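Local coordinates for protein chloramphenicol acetyltransferase (Aliivibrio fischeri, PDB 6PXA) that probably transfers an acetyl group from acetyl-CoA to chloramphenicol, as a hexapeptide-repeat acyltransferase, and binds taurocholic acid in this crystal, at residues E12-L16 with K17-K21; E58-S62 with G63-E67; M86-G89 with N90-H93; L211-Y214 with F215-N218. All coordinates share one frame; numbering follows the deposited sequence.

Contact 1: residues E12-L16 with K17-K21. With TCH (taurocholic acid), chain M.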
loop_
_atom_site.group_PDB
_atom_site.type_symbol
_atom_site.label_atom_id
_atom_site.label_comp_id
_atom_site.label_asym_id
_atom_site.label_seq_id
_atom_site.Cartn_x
_atom_site.Cartn_y
_atom_site.Cartn_z
ATOM N N GLU B 12 19.901 10.221 1.802
ATOM C CA GLU B 12 20.145 10.364 3.227
ATOM C C GLU B 12 19.453 9.261 4.005
ATOM O O GLU B 12 18.283 8.945 3.755
ATOM C CB GLU B 12 19.629 11.713 3.731
ATOM C CG GLU B 12 20.359 12.939 3.209
ATOM C CD GLU B 12 19.816 14.223 3.830
ATOM O OE1 GLU B 12 18.588 14.302 4.064
ATOM O OE2 GLU B 12 20.616 15.141 4.115
ATOM N N GLY B 13 20.175 8.702 4.977
ATOM C CA GLY B 13 19.585 7.804 5.945
ATOM C C GLY B 13 19.725 8.351 7.357
ATOM O O GLY B 13 20.608 9.177 7.620
ATOM N N GLN B 14 18.853 7.909 8.264
ATOM C CA GLN B 14 18.854 8.337 9.661
ATOM C C GLN B 14 19.276 7.168 10.540
ATOM O O GLN B 14 18.561 6.168 10.633
ATOM C CB GLN B 14 17.475 8.847 10.076
ATOM C CG GLN B 14 17.352 10.360 10.111
ATOM C CD GLN B 14 18.105 10.970 11.285
ATOM O OE1 GLN B 14 18.413 10.285 12.260
ATOM N NE2 GLN B 14 18.401 12.262 11.195
ATOM N N ASN B 15 20.410 7.309 11.213
ATOM C CA ASN B 15 20.803 6.331 12.222
ATOM C C ASN B 15 19.764 6.287 13.336
ATOM O O ASN B 15 19.468 7.312 13.960
ATOM C CB ASN B 15 22.179 6.695 12.772
ATOM C CG ASN B 15 22.675 5.709 13.811
ATOM O OD1 ASN B 15 22.195 5.697 14.946
ATOM N ND2 ASN B 15 23.661 4.894 13.436
ATOM N N LEU B 16 19.187 5.106 13.570
ATOM C CA LEU B 16 18.057 5.017 14.489
ATOM C C LEU B 16 18.476 5.056 15.952
ATOM O O LEU B 16 17.761 5.630 16.779
ATOM C CB LEU B 16 17.253 3.748 14.209
ATOM C CG LEU B 16 16.548 3.844 12.843
ATOM C CD1 LEU B 16 15.766 2.594 12.504
ATOM C CD2 LEU B 16 15.647 5.060 12.830
ATOM N N LYS B 17 19.606 4.446 16.300
ATOM C CA LYS B 17 19.976 4.364 17.712
ATOM C C LYS B 17 20.240 5.739 18.317
ATOM O O LYS B 17 19.933 5.964 19.495
ATOM C CB LYS B 17 21.187 3.452 17.893
ATOM C CG LYS B 17 21.595 3.290 19.349
ATOM C CD LYS B 17 22.503 2.077 19.552
ATOM C CE LYS B 17 22.957 1.962 21.016
ATOM N NZ LYS B 17 23.602 0.651 21.300
ATOM N N GLU B 18 20.793 6.667 17.536
ATOM C CA GLU B 18 21.057 8.016 18.021
ATOM C C GLU B 18 19.816 8.896 18.035
ATOM O O GLU B 18 19.847 9.970 18.647
ATOM C CB GLU B 18 22.142 8.697 17.172
ATOM C CG GLU B 18 21.739 9.012 15.736
ATOM C CD GLU B 18 22.807 9.800 14.973
ATOM O OE1 GLU B 18 22.479 10.411 13.925
ATOM O OE2 GLU B 18 23.975 9.808 15.425
ATOM N N GLN B 19 18.735 8.474 17.386
ATOM C CA GLN B 19 17.552 9.313 17.234
ATOM C C GLN B 19 16.388 8.892 18.113
ATOM O O GLN B 19 15.728 9.751 18.707
ATOM C CB GLN B 19 17.090 9.320 15.765
ATOM C CG GLN B 19 15.864 10.164 15.562
ATOM C CD GLN B 19 15.456 10.254 14.112
ATOM O OE1 GLN B 19 15.182 9.243 13.467
ATOM N NE2 GLN B 19 15.430 11.472 13.585
ATOM N N VAL B 20 16.151 7.586 18.245
ATOM C CA VAL B 20 14.899 7.090 18.813
ATOM C C VAL B 20 14.798 7.437 20.288
ATOM O O VAL B 20 15.782 7.377 21.032
ATOM C CB VAL B 20 14.801 5.576 18.567
ATOM C CG1 VAL B 20 13.735 4.952 19.422
ATOM C CG2 VAL B 20 14.552 5.321 17.055
ATOM N N LYS B 21 13.596 7.809 20.724
ATOM C CA LYS B 21 13.385 8.243 22.093
ATOM C C LYS B 21 12.297 7.482 22.833
ATOM O O LYS B 21 12.288 7.506 24.071
ATOM C CB LYS B 21 13.051 9.743 22.127
ATOM C CG LYS B 21 14.160 10.625 21.554
ATOM C CD LYS B 21 14.207 11.952 22.297
ATOM C CE LYS B 21 15.435 12.773 21.947
ATOM N NZ LYS B 21 15.645 13.876 22.943
HETATM C C1 TCH M . 22.376 6.304 -5.244
HETATM C C2 TCH M . 23.679 7.163 -5.048
HETATM C C3 TCH M . 24.939 6.352 -5.466
HETATM O O3 TCH M . 26.064 7.077 -5.155
HETATM C C4 TCH M . 25.025 4.937 -4.773
HETATM C C5 TCH M . 23.715 4.117 -4.889
HETATM C C6 TCH M . 23.815 2.772 -4.116
HETATM C C7 TCH M . 23.656 2.926 -2.546
HETATM O O7 TCH M . 24.803 3.504 -2.023
HETATM C C8 TCH M . 22.418 3.777 -2.177
HETATM C C9 TCH M . 22.455 5.161 -2.946
HETATM C C10 TCH M . 22.459 4.961 -4.478
HETATM C C11 TCH M . 21.288 6.041 -2.453
HETATM C C12 TCH M . 21.183 6.186 -1.021
HETATM O O12 TCH M . 22.206 6.989 -0.496
HETATM C C13 TCH M . 21.313 4.755 -0.234
HETATM C C14 TCH M . 22.423 4.095 -0.642
HETATM C C15 TCH M . 22.379 2.726 0.198
HETATM C C16 TCH M . 21.918 3.166 1.502
HETATM C C17 TCH M . 21.579 4.662 1.367
HETATM C C18 TCH M . 20.038 3.955 -0.545
HETATM C C19 TCH M . 21.221 4.149 -4.885
HETATM O O1S TCH M . 27.244 5.098 8.187
HETATM C C20 TCH M . 20.486 5.015 2.263
HETATM C C21 TCH M . 20.040 6.503 2.206
HETATM C C22 TCH M . 21.106 4.836 3.670
HETATM C C23 TCH M . 22.158 5.891 3.986
HETATM C C24 TCH M . 22.755 5.630 5.361
HETATM N N24 TCH M . 23.803 4.651 5.504
HETATM O O24 TCH M . 22.357 6.212 6.301
HETATM C C25 TCH M . 24.396 4.394 6.803
HETATM C C26 TCH M . 25.562 3.451 6.564
HETATM S S26 TCH M . 26.729 3.548 7.948
HETATM O O2S TCH M . 25.878 3.069 9.277
HETATM O O3S TCH M . 27.980 2.538 7.576
HETATM O O HOH W 1 22.269 9.578 10.694
#
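Gln14 and Gln19 stack their side-chain amides with an offset, the planes 13° apart. This is a stack and not a hydrogen bond: Gln14 OE1 lies 3.5 Å from Gln19 NE2, but at a poor angle. Gln14 is bent at chi2 (-72°), which turns its amide over that of Gln19. Asn15 makes one of the bonds that shape the turn. Asn15 OD1 accepts from Glu18 N at 3.1 Å in a fairly straight bond. Glu18 CG packs against the same amide, 3.4 Å from Asn15 OD1. Asn15 O is buried under Glu18 CG and Gln19 CB without a polar partner. A water takes the N-H of Asn15 and bonds weakly to Glu18 OE1. Leu16 O receives two N-H groups. Val20 N lies 2.9 Å from Leu16 O, nearly in line with the C=O. Gln19 N is 3.1 Å from Leu16 O, above the carbonyl plane. Leu16 also packs on Val20 and, with it, on Phe42 of helix 42-46. Lys17 points elsewhere, to a salt bridge with Asp29. Gly13 CA lies 3.2 Å from O24 of taurocholic acid. Main-chain N-H groups on Leu16 O and Asn15 OD1 thus hold the turn; the stack adds packing and no hydrogen bond.

Contact 2: residues E58-S62 with G63-E67. With TCH (taurocholic acid), chain R.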
loop_
_atom_site.group_PDB
_atom_site.type_symbol
_atom_site.label_atom_id
_atom_site.label_comp_id
_atom_site.label_asym_id
_atom_site.label_seq_id
_atom_site.Cartn_x
_atom_site.Cartn_y
_atom_site.Cartn_z
ATOM N N GLU B 58 2.527 12.247 27.111
ATOM C CA GLU B 58 1.963 12.701 28.373
ATOM C C GLU B 58 1.060 11.641 28.991
ATOM O O GLU B 58 1.082 11.427 30.211
ATOM C CB GLU B 58 1.200 14.005 28.164
ATOM C CG GLU B 58 1.998 15.250 28.527
ATOM C CD GLU B 58 1.108 16.423 28.920
ATOM O OE1 GLU B 58 -0.104 16.205 29.142
ATOM O OE2 GLU B 58 1.622 17.562 29.015
ATOM N N VAL B 59 0.271 10.952 28.166
ATOM C CA VAL B 59 -0.599 9.903 28.690
ATOM C C VAL B 59 0.228 8.732 29.213
ATOM O O VAL B 59 -0.037 8.205 30.302
ATOM C CB VAL B 59 -1.608 9.462 27.614
ATOM C CG1 VAL B 59 -2.733 8.678 28.248
ATOM C CG2 VAL B 59 -2.156 10.676 26.873
ATOM N N TRP B 60 1.264 8.329 28.463
ATOM C CA TRP B 60 2.117 7.216 28.884
ATOM C C TRP B 60 2.822 7.490 30.223
ATOM O O TRP B 60 2.893 6.603 31.079
ATOM C CB TRP B 60 3.140 6.906 27.786
ATOM C CG TRP B 60 4.204 5.920 28.198
ATOM C CD1 TRP B 60 5.494 6.207 28.548
ATOM C CD2 TRP B 60 4.069 4.493 28.306
ATOM N NE1 TRP B 60 6.172 5.052 28.865
ATOM C CE2 TRP B 60 5.318 3.986 28.737
ATOM C CE3 TRP B 60 3.012 3.599 28.100
ATOM C CZ2 TRP B 60 5.542 2.623 28.955
ATOM C CZ3 TRP B 60 3.236 2.237 28.315
ATOM C CH2 TRP B 60 4.493 1.768 28.742
ATOM N N GLU B 61 3.353 8.701 30.419
ATOM C CA GLU B 61 4.116 8.996 31.628
ATOM C C GLU B 61 3.241 9.123 32.868
ATOM O O GLU B 61 3.787 9.306 33.966
ATOM C CB GLU B 61 4.941 10.274 31.444
ATOM C CG GLU B 61 6.166 10.096 30.536
ATOM C CD GLU B 61 7.296 9.330 31.215
ATOM O OE1 GLU B 61 8.163 9.970 31.848
ATOM O OE2 GLU B 61 7.314 8.084 31.120
ATOM N N SER B 62 1.913 9.040 32.726
ATOM C CA SER B 62 1.035 9.003 33.895
ATOM C C SER B 62 1.105 7.658 34.607
ATOM O O SER B 62 0.746 7.583 35.787
ATOM C CB SER B 62 -0.418 9.315 33.505
ATOM O OG SER B 62 -1.021 8.251 32.782
ATOM N N GLY B 63 1.563 6.609 33.913
ATOM C CA GLY B 63 1.825 5.317 34.522
ATOM C C GLY B 63 0.605 4.483 34.834
ATOM O O GLY B 63 0.668 3.607 35.703
ATOM N N GLN B 64 -0.511 4.726 34.152
ATOM C CA GLN B 64 -1.743 3.990 34.390
ATOM C C GLN B 64 -2.023 2.976 33.287
ATOM O O GLN B 64 -3.137 2.459 33.198
ATOM C CB GLN B 64 -2.909 4.966 34.538
ATOM C CG GLN B 64 -2.680 6.029 35.613
ATOM C CD GLN B 64 -3.860 6.973 35.771
ATOM O OE1 GLN B 64 -4.862 6.851 35.062
ATOM N NE2 GLN B 64 -3.752 7.919 36.705
ATOM N N PHE B 65 -1.027 2.672 32.451
ATOM C CA PHE B 65 -1.236 1.821 31.288
ATOM C C PHE B 65 -0.773 0.380 31.471
ATOM O O PHE B 65 -1.326 -0.514 30.823
ATOM C CB PHE B 65 -0.523 2.412 30.065
ATOM C CG PHE B 65 -1.381 3.340 29.254
ATOM C CD1 PHE B 65 -2.703 3.023 28.979
ATOM C CD2 PHE B 65 -0.867 4.534 28.766
ATOM C CE1 PHE B 65 -3.494 3.873 28.230
ATOM C CE2 PHE B 65 -1.657 5.389 28.013
ATOM C CZ PHE B 65 -2.973 5.057 27.749
ATOM N N GLY B 66 0.224 0.122 32.314
ATOM C CA GLY B 66 0.839 -1.194 32.352
ATOM C C GLY B 66 1.682 -1.443 31.107
ATOM O O GLY B 66 1.777 -0.615 30.204
ATOM N N GLU B 67 2.299 -2.625 31.065
ATOM C CA GLU B 67 3.252 -2.936 30.004
ATOM C C GLU B 67 2.541 -3.113 28.669
ATOM O O GLU B 67 1.426 -3.636 28.603
ATOM C CB GLU B 67 4.043 -4.205 30.337
ATOM C CG GLU B 67 4.978 -4.103 31.551
ATOM C CD GLU B 67 5.351 -5.475 32.113
ATOM O OE1 GLU B 67 4.679 -6.464 31.748
ATOM O OE2 GLU B 67 6.310 -5.569 32.917
HETATM C C1 TCH R . -4.444 2.458 23.313
HETATM C C2 TCH R . -5.006 3.250 24.566
HETATM C C3 TCH R . -5.537 2.272 25.646
HETATM O O3 TCH R . -6.124 2.998 26.662
HETATM C C4 TCH R . -6.580 1.245 25.066
HETATM C C5 TCH R . -6.036 0.488 23.829
HETATM C C6 TCH R . -7.113 -0.459 23.239
HETATM C C7 TCH R . -8.286 0.287 22.464
HETATM O O7 TCH R . -9.141 0.917 23.352
HETATM C C8 TCH R . -7.753 1.321 21.449
HETATM C C9 TCH R . -6.713 2.273 22.168
HETATM C C10 TCH R . -5.511 1.497 22.756
HETATM C C11 TCH R . -6.299 3.388 21.184
HETATM C C12 TCH R . -7.381 4.089 20.540
HETATM O O12 TCH R . -8.026 4.996 21.416
HETATM C C13 TCH R . -8.544 3.095 19.941
HETATM C C14 TCH R . -8.930 2.217 20.898
HETATM C C15 TCH R . -10.034 1.317 20.154
HETATM C C16 TCH R . -10.806 2.323 19.436
HETATM C C17 TCH R . -10.013 3.640 19.508
HETATM C C18 TCH R . -7.959 2.380 18.711
HETATM C C19 TCH R . -4.821 0.673 21.673
HETATM O O1S TCH R . -18.938 3.855 21.564
HETATM C C20 TCH R . -10.087 4.331 18.226
HETATM C C21 TCH R . -9.227 5.628 18.124
HETATM C C22 TCH R . -11.589 4.711 18.071
HETATM C C23 TCH R . -12.041 5.861 18.971
HETATM C C24 TCH R . -13.538 6.033 18.773
HETATM N N24 TCH R . -14.448 5.344 19.657
HETATM O O24 TCH R . -13.970 6.704 17.895
HETATM C C25 TCH R . -15.868 5.507 19.443
HETATM C C26 TCH R . -16.584 4.384 20.176
HETATM S S26 TCH R . -18.174 5.038 20.716
HETATM O O2S TCH R . -17.858 6.433 21.536
HETATM O O3S TCH R . -19.112 5.340 19.389
#
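Val59 and Phe65 make the tight part of this contact at the end of helix 57-60. Val59 CG1 comes within 3.5 Å of Phe65 CE2. CG1 stands anti to the backbone N (chi1 -164°), and this branch is the one that meets the ring. Trp60 approaches the same ring from the neighbouring helix position. Its CE3 lies 4.0 Å from Phe65 CD2, and its CA sits at the edge of the Phe65 ring. The next atom of the six-membered ring, Trp60 CZ3, lies 3.7 Å from Gly66 O. That carbonyl oxygen is buried by the contact and has no polar partner. Leu51 touches both Trp60 and Phe65, and Pro23 and Asn24 also pack on the indole.

The other side is looser and faces solvent. Ser62, Gly63 and Gln64 are exposed there, and Gln64 CG merely passes 3.8 Å from Ser62 O. The backbone is still well tied. Ser62 OG donates to Val59 O at 2.7 Å, in the carbonyl plane, and Ser62 N uses the same oxygen. Gly63 N donates to Trp60 O at 3.1 Å, from above the carbonyl plane.

Phe65 also belongs to a ligand pocket. The O3 hydroxyl of taurocholic acid lies at its ring edge, 3.2 Å from Phe65 CE1. The geometry is that of a helix C-terminus ending in a type I beta turn from Trp60 to Gly63, where glycine takes the positive phi and the chain then brings an aromatic ring to the steroid site.

Contact 3: residues M86-G89 with N90-H93. With TCH (taurocholic acid), chain R.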
loop_
_atom_site.group_PDB
_atom_site.type_symbol
_atom_site.label_atom_id
_atom_site.label_comp_id
_atom_site.label_asym_id
_atom_site.label_seq_id
_atom_site.Cartn_x
_atom_site.Cartn_y
_atom_site.Cartn_z
ATOM N N MET B 86 3.310 -2.100 12.871
ATOM C CA MET B 86 2.022 -1.899 13.527
ATOM C C MET B 86 2.110 -2.395 14.964
ATOM O O MET B 86 2.364 -3.581 15.195
ATOM C CB MET B 86 0.919 -2.621 12.765
ATOM C CG MET B 86 0.764 -2.084 11.315
ATOM S SD MET B 86 0.070 -0.455 11.154
ATOM C CE MET B 86 -1.671 -0.864 11.363
ATOM N N MET B 87 1.917 -1.491 15.926
ATOM C CA MET B 87 2.004 -1.884 17.319
ATOM C C MET B 87 0.593 -1.906 17.893
ATOM O O MET B 87 -0.387 -1.806 17.147
ATOM C CB MET B 87 2.965 -0.960 18.057
ATOM C CG MET B 87 4.408 -0.943 17.459
ATOM S SD MET B 87 5.141 -2.585 17.248
ATOM C CE MET B 87 5.496 -3.019 18.977
ATOM N N ALA B 88 0.499 -2.078 19.223
ATOM C CA ALA B 88 -0.753 -2.063 19.988
ATOM C C ALA B 88 -1.644 -3.270 19.711
ATOM O O ALA B 88 -2.865 -3.198 19.906
ATOM C CB ALA B 88 -1.547 -0.768 19.764
ATOM N N GLY B 89 -1.062 -4.393 19.305
ATOM C CA GLY B 89 -1.828 -5.635 19.247
ATOM C C GLY B 89 -3.107 -5.512 18.456
ATOM O O GLY B 89 -3.134 -4.960 17.348
ATOM N N ASN B 90 -4.199 -6.017 19.017
ATOM C CA ASN B 90 -5.481 -5.953 18.323
ATOM C C ASN B 90 -6.160 -4.600 18.449
ATOM O O ASN B 90 -7.304 -4.469 18.007
ATOM C CB ASN B 90 -6.422 -7.046 18.846
ATOM C CG ASN B 90 -6.846 -6.832 20.314
ATOM O OD1 ASN B 90 -6.352 -5.940 21.006
ATOM N ND2 ASN B 90 -7.774 -7.663 20.778
ATOM N N GLN B 91 -5.510 -3.612 19.068
ATOM C CA GLN B 91 -6.101 -2.286 19.282
ATOM C C GLN B 91 -7.531 -2.358 19.833
ATOM O O GLN B 91 -8.370 -1.514 19.517
ATOM C CB GLN B 91 -6.064 -1.465 17.993
ATOM C CG GLN B 91 -4.666 -1.223 17.473
ATOM C CD GLN B 91 -4.643 -0.358 16.206
ATOM O OE1 GLN B 91 -5.567 0.420 15.945
ATOM N NE2 GLN B 91 -3.578 -0.492 15.424
ATOM N N GLY B 92 -7.812 -3.353 20.679
ATOM C CA GLY B 92 -9.098 -3.479 21.344
ATOM C C GLY B 92 -10.191 -4.194 20.570
ATOM O O GLY B 92 -11.306 -4.320 21.096
ATOM N N HIS B 93 -9.912 -4.666 19.350
ATOM C CA HIS B 93 -10.895 -5.338 18.502
ATOM C C HIS B 93 -10.760 -6.840 18.683
ATOM O O HIS B 93 -9.715 -7.407 18.334
ATOM C CB HIS B 93 -10.682 -4.981 17.015
ATOM C CG HIS B 93 -10.706 -3.514 16.731
ATOM N ND1 HIS B 93 -11.879 -2.806 16.585
ATOM C CD2 HIS B 93 -9.703 -2.620 16.569
ATOM C CE1 HIS B 93 -11.595 -1.534 16.352
ATOM N NE2 HIS B 93 -10.282 -1.397 16.342
HETATM C C1 TCH R . -4.444 2.458 23.313
HETATM C C2 TCH R . -5.006 3.250 24.566
HETATM C C3 TCH R . -5.537 2.272 25.646
HETATM O O3 TCH R . -6.124 2.998 26.662
HETATM C C4 TCH R . -6.580 1.245 25.066
HETATM C C5 TCH R . -6.036 0.488 23.829
HETATM C C6 TCH R . -7.113 -0.459 23.239
HETATM C C7 TCH R . -8.286 0.287 22.464
HETATM O O7 TCH R . -9.141 0.917 23.352
HETATM C C8 TCH R . -7.753 1.321 21.449
HETATM C C9 TCH R . -6.713 2.273 22.168
HETATM C C10 TCH R . -5.511 1.497 22.756
HETATM C C11 TCH R . -6.299 3.388 21.184
HETATM C C12 TCH R . -7.381 4.089 20.540
HETATM O O12 TCH R . -8.026 4.996 21.416
HETATM C C13 TCH R . -8.544 3.095 19.941
HETATM C C14 TCH R . -8.930 2.217 20.898
HETATM C C15 TCH R . -10.034 1.317 20.154
HETATM C C16 TCH R . -10.806 2.323 19.436
HETATM C C17 TCH R . -10.013 3.640 19.508
HETATM C C18 TCH R . -7.959 2.380 18.711
HETATM C C19 TCH R . -4.821 0.673 21.673
HETATM O O1S TCH R . -18.938 3.855 21.564
HETATM C C20 TCH R . -10.087 4.331 18.226
HETATM C C21 TCH R . -9.227 5.628 18.124
HETATM C C22 TCH R . -11.589 4.711 18.071
HETATM C C23 TCH R . -12.041 5.861 18.971
HETATM C C24 TCH R . -13.538 6.033 18.773
HETATM N N24 TCH R . -14.448 5.344 19.657
HETATM O O24 TCH R . -13.970 6.704 17.895
HETATM C C25 TCH R . -15.868 5.507 19.443
HETATM C C26 TCH R . -16.584 4.384 20.176
HETATM S S26 TCH R . -18.174 5.038 20.716
HETATM O O2S TCH R . -17.858 6.433 21.536
HETATM O O3S TCH R . -19.112 5.340 19.389
#
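The amide of Gln91 has Met87 near one end and taurocholic acid near the other. Gln91 NE2 is 3.9 Å from Met87 O. Gln91 OE1 is 4.1 Å from C18 of the ligand. The stem packs on Ala88, with Gln91 CG 3.9 Å from Ala88 CB, and Tyr49 also touches this side chain. The imidazole of His93 stacks on the ring of Trp129 of the third subunit. The remaining flat group is the amide of Asn90. Gly92 N donates to Asn90 OD1 at 3.0 Å, from above the amide plane, which makes an Asx turn. Asn90 CG stands between the backbone N and the carbonyl carbon (chi1 67°), and this folds OD1 back over the chain. OD1 also accepts from Gln117 N, and ND2 donates to Gly115 O, so both ends of this amide are held. Two beta turns overlap at Asn90 and Gln91. Gln91 N bonds to Ala88 O at 2.8 Å, closing a type II' turn. His93 N bonds to Asn90 O in a type I' turn. Gln91 O faces the steroid, 3.3 Å from C15. The loop leaves strand 84-86 and precedes helix 105-108. Met86 bonds through the backbone to Ile136 of strand 135-136, and Met87 to Arg48 of strand 47-48.

Contact 4: residues L211-Y214 with F215-N218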
loop_
_atom_site.group_PDB
_atom_site.type_symbol
_atom_site.label_atom_id
_atom_site.label_comp_id
_atom_site.label_asym_id
_atom_site.label_seq_id
_atom_site.Cartn_x
_atom_site.Cartn_y
_atom_site.Cartn_z
ATOM N N LEU B 211 34.615 -16.152 5.893
ATOM C CA LEU B 211 34.184 -15.489 7.117
ATOM C C LEU B 211 34.306 -16.424 8.319
ATOM O O LEU B 211 34.768 -16.013 9.393
ATOM C CB LEU B 211 32.751 -14.982 6.960
ATOM C CG LEU B 211 32.355 -13.974 8.040
ATOM C CD1 LEU B 211 33.163 -12.706 7.886
ATOM C CD2 LEU B 211 30.855 -13.654 8.035
ATOM N N GLU B 212 33.916 -17.692 8.145
ATOM C CA GLU B 212 33.967 -18.650 9.244
ATOM C C GLU B 212 35.402 -18.922 9.672
ATOM O O GLU B 212 35.666 -19.136 10.860
ATOM C CB GLU B 212 33.273 -19.950 8.837
ATOM C CG GLU B 212 33.190 -20.989 9.933
ATOM C CD GLU B 212 32.835 -22.374 9.420
ATOM O OE1 GLU B 212 32.996 -22.638 8.212
ATOM O OE2 GLU B 212 32.408 -23.211 10.239
ATOM N N GLN B 213 36.344 -18.917 8.724
ATOM C CA GLN B 213 37.748 -19.106 9.089
ATOM C C GLN B 213 38.290 -17.898 9.841
ATOM O O GLN B 213 39.014 -18.061 10.828
ATOM C CB GLN B 213 38.608 -19.387 7.854
ATOM C CG GLN B 213 38.350 -20.725 7.178
ATOM C CD GLN B 213 38.636 -21.921 8.071
ATOM O OE1 GLN B 213 39.654 -21.975 8.781
ATOM N NE2 GLN B 213 37.739 -22.902 8.032
ATOM N N TYR B 214 37.956 -16.681 9.400
ATOM C CA TYR B 214 38.391 -15.496 10.137
ATOM C C TYR B 214 37.911 -15.553 11.576
ATOM O O TYR B 214 38.662 -15.225 12.507
ATOM C CB TYR B 214 37.890 -14.204 9.474
ATOM C CG TYR B 214 38.397 -12.965 10.198
ATOM C CD1 TYR B 214 37.700 -12.416 11.276
ATOM C CD2 TYR B 214 39.593 -12.371 9.825
ATOM C CE1 TYR B 214 38.186 -11.303 11.949
ATOM C CE2 TYR B 214 40.078 -11.262 10.483
ATOM C CZ TYR B 214 39.384 -10.733 11.546
ATOM O OH TYR B 214 39.901 -9.628 12.195
ATOM N N PHE B 215 36.656 -15.963 11.775
ATOM C CA PHE B 215 36.134 -16.164 13.121
ATOM C C PHE B 215 37.019 -17.108 13.923
ATOM O O PHE B 215 37.383 -16.810 15.066
ATOM C CB PHE B 215 34.708 -16.707 13.050
ATOM C CG PHE B 215 34.064 -16.876 14.380
ATOM C CD1 PHE B 215 33.479 -15.793 15.018
ATOM C CD2 PHE B 215 34.052 -18.115 15.011
ATOM C CE1 PHE B 215 32.891 -15.940 16.243
ATOM C CE2 PHE B 215 33.458 -18.263 16.223
ATOM C CZ PHE B 215 32.874 -17.174 16.845
ATOM N N ILE B 216 37.360 -18.262 13.346
ATOM C CA ILE B 216 38.099 -19.272 14.100
ATOM C C ILE B 216 39.462 -18.735 14.529
ATOM O O ILE B 216 39.917 -18.987 15.652
ATOM C CB ILE B 216 38.229 -20.568 13.273
ATOM C CG1 ILE B 216 36.844 -21.159 12.988
ATOM C CG2 ILE B 216 39.117 -21.583 13.989
ATOM C CD1 ILE B 216 36.841 -22.274 11.952
ATOM N N LYS B 217 40.122 -17.964 13.654
ATOM C CA LYS B 217 41.482 -17.518 13.938
ATOM C C LYS B 217 41.523 -16.284 14.829
ATOM O O LYS B 217 42.481 -16.114 15.595
ATOM C CB LYS B 217 42.234 -17.220 12.638
ATOM C CG LYS B 217 42.062 -18.257 11.551
ATOM C CD LYS B 217 42.892 -19.490 11.786
ATOM C CE LYS B 217 42.627 -20.523 10.700
ATOM N NZ LYS B 217 42.571 -19.912 9.326
ATOM N N ASN B 218 40.510 -15.425 14.760
ATOM C CA ASN B 218 40.619 -14.087 15.327
ATOM C C ASN B 218 39.575 -13.745 16.378
ATOM O O ASN B 218 39.872 -12.978 17.296
ATOM C CB ASN B 218 40.559 -13.056 14.197
ATOM C CG ASN B 218 41.619 -13.315 13.151
ATOM O OD1 ASN B 218 41.317 -13.567 11.981
ATOM N ND2 ASN B 218 42.876 -13.286 13.576
#
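Helix 208-219, near the C-terminus of the chain, carries this contact, and Tyr214 and Asn218 meet on it one turn apart. Asn218 CB lies over a face of the Tyr214 ring, 3.9 Å from the centroid and 21° off the ring normal. This is a CH-pi contact. Tyr214 CG is anti to the backbone N (chi1 -177°), which lays the ring along the helix toward Asn218. The side-chain amide of Asn218 also sits by the ring, but it is probably modelled turned over, so which end faces the ring is doubtful.

In four backbone bonds the N-H of residue i+4 donates to the C=O of residue i. Phe215 N donates to Leu211 O at 3.0 Å and is the straightest of them, with an N-H...O angle of 166°. Ile216 N reaches Glu212 O, and Lys217 N reaches Gln213 O nearly in line with the carbonyl. Asn218 N donates to Tyr214 O at 2.9 Å. Tyr214 O also takes a weak bond from Lys217 N at 3.3 Å. The helix has a wider pi-type turn at 215-218.

On the exposed side, Gln213 and Ile216 lie side by side, with NE2 of Gln213 4.1 Å from CD1 of Ile216. Gln213 OE1 is 3.6 Å from Lys217 NZ.

Tyr214 OH is hydrogen-bonded to His195 and Asn198. Phe215 packs on Ile186 of helix 177-186, and its ring meets that of Trp191. Leu211 is buried against Leu183 and Ile186 of the same helix and Ile202 and Leu203 of helix 200-203, and touches Ile98 of the second subunit.

In the fold
Contacts 2 and 3 border one taurocholic acid molecule; their centres are 17 Å apart. Contact 1 touches a different copy of the ligand. Both copies lie at subunit junctions: the one at contacts 2 and 3 is also bonded to Leu11 O of the third subunit, the one at contact 1 to Ser104 N of the second. Glu12 and Gly13 therefore probably line, from the other subunit, the same kind of site that Phe65, Gln91 and Gly92 line. Contact 4 lies apart, its centre 47 Å from that of contact 2. The side chain of Leu211 lies about 5 Å from that of Glu210, which binds magnesium in a structure of this protein; no magnesium is bound to this chain here.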